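Local coordinates for microtubule-associated protein 1 light chain 3 (Plasmodium falciparum, PDB 4EOY) that is the ubiquitin-like Atg8 of the malaria parasite and binds Atg3, the E2-like enzyme expected to conjugate it to lipid, at residues 15-20 with 114-119. The protein carries 3 engineered substitutions. Residues are numbered along the deposited sequence; the frame is centred on the assembly and turned at random.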
loop_
_atom_site.group_PDB
_atom_site.type_symbol
_atom_site.label_atom_id
_atom_site.label_comp_id
_atom_site.label_asym_id
_atom_site.label_seq_id
_atom_site.Cartn_x
_atom_site.Cartn_y
_atom_site.Cartn_z
ATOM N N GLU A 15 -4.640 -1.341 -19.257
ATOM C CA GLU A 15 -3.684 -0.707 -20.173
ATOM C C GLU A 15 -3.126 0.620 -19.621
ATOM O O GLU A 15 -1.934 0.908 -19.774
ATOM C CB GLU A 15 -4.301 -0.517 -21.570
ATOM C CG GLU A 15 -5.771 -0.103 -21.594
ATOM C CD GLU A 15 -6.760 -1.271 -21.448
ATOM O OE1 GLU A 15 -6.346 -2.402 -21.081
ATOM O OE2 GLU A 15 -7.971 -1.046 -21.689
ATOM N N ASN A 16 -3.985 1.408 -18.969
ATOM C CA ASN A 16 -3.556 2.647 -18.295
ATOM C C ASN A 16 -2.643 2.389 -17.100
ATOM O O ASN A 16 -1.618 3.046 -16.964
ATOM C CB ASN A 16 -4.765 3.485 -17.860
ATOM C CG ASN A 16 -5.481 4.140 -19.036
ATOM O OD1 ASN A 16 -5.349 3.702 -20.174
ATOM N ND2 ASN A 16 -6.256 5.189 -18.760
ATOM N N ARG A 17 -3.034 1.445 -16.236
ATOM C CA ARG A 17 -2.201 0.959 -15.113
ATOM C C ARG A 17 -0.822 0.450 -15.518
ATOM O O ARG A 17 0.160 0.743 -14.850
ATOM C CB ARG A 17 -2.939 -0.147 -14.333
ATOM C CG ARG A 17 -4.052 0.365 -13.419
ATOM C CD ARG A 17 -5.230 -0.596 -13.326
ATOM N NE ARG A 17 -4.783 -1.976 -13.182
ATOM C CZ ARG A 17 -5.488 -3.048 -13.520
ATOM N NH1 ARG A 17 -6.716 -2.937 -14.014
ATOM N NH2 ARG A 17 -4.951 -4.246 -13.353
ATOM N N VAL A 18 -0.751 -0.321 -16.602
ATOM C CA VAL A 18 0.533 -0.771 -17.141
ATOM C C VAL A 18 1.392 0.422 -17.570
ATOM O O VAL A 18 2.588 0.471 -17.287
ATOM C CB VAL A 18 0.335 -1.740 -18.331
ATOM C CG1 VAL A 18 1.667 -2.088 -18.968
ATOM C CG2 VAL A 18 -0.366 -3.007 -17.873
ATOM N N ALA A 19 0.763 1.391 -18.227
ATOM C CA ALA A 19 1.442 2.614 -18.643
ATOM C C ALA A 19 1.905 3.435 -17.434
ATOM O O ALA A 19 3.017 3.944 -17.429
ATOM C CB ALA A 19 0.524 3.446 -19.530
ATOM N N GLU A 20 1.052 3.578 -16.421
ATOM C CA GLU A 20 1.409 4.331 -15.209
ATOM C C GLU A 20 2.667 3.769 -14.593
ATOM O O GLU A 20 3.608 4.500 -14.331
ATOM C CB GLU A 20 0.325 4.239 -14.122
ATOM C CG GLU A 20 -1.046 4.810 -14.443
ATOM C CD GLU A 20 -1.954 4.793 -13.227
ATOM O OE1 GLU A 20 -2.878 3.949 -13.172
ATOM O OE2 GLU A 20 -1.722 5.612 -12.312
ATOM N N ASP A 114 0.023 -5.872 -13.879
ATOM C CA ASP A 114 -0.095 -4.460 -14.245
ATOM C C ASP A 114 1.065 -3.575 -13.719
ATOM O O ASP A 114 1.106 -2.374 -14.009
ATOM C CB ASP A 114 -1.472 -3.881 -13.840
ATOM C CG ASP A 114 -1.683 -3.803 -12.335
ATOM O OD1 ASP A 114 -0.748 -4.026 -11.547
ATOM O OD2 ASP A 114 -2.820 -3.496 -11.949
ATOM N N GLY A 115 1.993 -4.167 -12.967
ATOM C CA GLY A 115 3.168 -3.446 -12.457
ATOM C C GLY A 115 3.083 -3.025 -10.990
ATOM O O GLY A 115 4.085 -2.624 -10.401
ATOM N N TYR A 116 1.887 -3.116 -10.401
ATOM C CA TYR A 116 1.660 -2.680 -9.022
ATOM C C TYR A 116 1.892 -3.802 -8.017
ATOM O O TYR A 116 1.640 -4.977 -8.304
ATOM C CB TYR A 116 0.221 -2.157 -8.839
ATOM C CG TYR A 116 -0.009 -0.736 -9.301
ATOM C CD1 TYR A 116 0.542 0.341 -8.595
ATOM C CD2 TYR A 116 -0.758 -0.462 -10.444
ATOM C CE1 TYR A 116 0.363 1.652 -9.015
ATOM C CE2 TYR A 116 -0.938 0.845 -10.877
ATOM C CZ TYR A 116 -0.372 1.900 -10.151
ATOM O OH TYR A 116 -0.548 3.210 -10.557
ATOM N N LEU A 117 2.371 -3.431 -6.828
ATOM C CA LEU A 117 2.314 -4.312 -5.689
ATOM C C LEU A 117 1.036 -4.007 -4.908
ATOM O O LEU A 117 0.889 -2.926 -4.312
ATOM C CB LEU A 117 3.527 -4.150 -4.796
ATOM C CG LEU A 117 3.600 -5.139 -3.621
ATOM C CD1 LEU A 117 3.754 -6.539 -4.176
ATOM C CD2 LEU A 117 4.728 -4.761 -2.665
ATOM N N TYR A 118 0.111 -4.963 -4.908
ATOM C CA TYR A 118 -1.161 -4.792 -4.213
ATOM C C TYR A 118 -1.058 -5.360 -2.824
ATOM O O TYR A 118 -0.603 -6.504 -2.629
ATOM C CB TYR A 118 -2.283 -5.489 -4.968
ATOM C CG TYR A 118 -2.738 -4.751 -6.212
ATOM C CD1 TYR A 118 -2.126 -4.971 -7.431
ATOM C CD2 TYR A 118 -3.784 -3.842 -6.159
ATOM C CE1 TYR A 118 -2.532 -4.298 -8.563
ATOM C CE2 TYR A 118 -4.204 -3.173 -7.291
ATOM C CZ TYR A 118 -3.564 -3.401 -8.490
ATOM O OH TYR A 118 -3.989 -2.709 -9.613
ATOM N N MET A 119 -1.411 -4.543 -1.850
ATOM C CA MET A 119 -1.401 -4.955 -0.450
ATOM C C MET A 119 -2.741 -4.623 0.193
ATOM O O MET A 119 -3.409 -3.646 -0.184
ATOM C CB MET A 119 -0.263 -4.260 0.294
ATOM C CG MET A 119 1.115 -4.721 -0.169
ATOM S SD MET A 119 2.371 -4.014 0.892
ATOM C CE MET A 119 2.133 -4.928 2.422
#
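The Arg17 guanidinium meets the Asp114 carboxylate edge-on: OD2 lies 10° out of the guanidinium plane, while the two planes stand 81° apart. Tyr118 OH lies oblique to the same guanidinium, and the Tyr116 ring receives Arg17 CG at its edge, 4.0 Å from CE2. NE and NH2 of Arg17 both grip one oxygen, Asp114 OD2, at 2.8 and 2.7 Å, a side-on salt bridge whose bonds are both bent, near 142°, as two N-H groups converge on it. Bends at chi2 and chi3 of Arg17 turn the NE/NH2 side of the guanidinium to face OD2. Asp114 OD2 takes these donors on its anti side, tilted out of the carboxylate plane, and the hydroxyl of Tyr118 on its syn lone pair (OH to OD2 2.7 Å), so three bonds fix the buried oxygen. Asp114 OD1 accepts from Tyr116 N at 3.0 Å and closes an Asx turn, which fixes the carboxylate's rotation. Tyr116 OH sits 3.2 Å from OE2 of the poorly ordered Glu20, whose firmer partner is Lys51 in a salt bridge. Val18 contributes a CA-H...O contact, CA to Asp114 O at 3.6 Å. Arg17 belongs to the calcium site, and Tyr116 packs on an aromatic side chain of the bound Atg3 peptide. The arrangement joins helix 14-27, part of the N-terminal helical extension characteristic of Atg8 proteins, to the turn entering strand 117-122, a central strand of the ubiquitin-fold sheet.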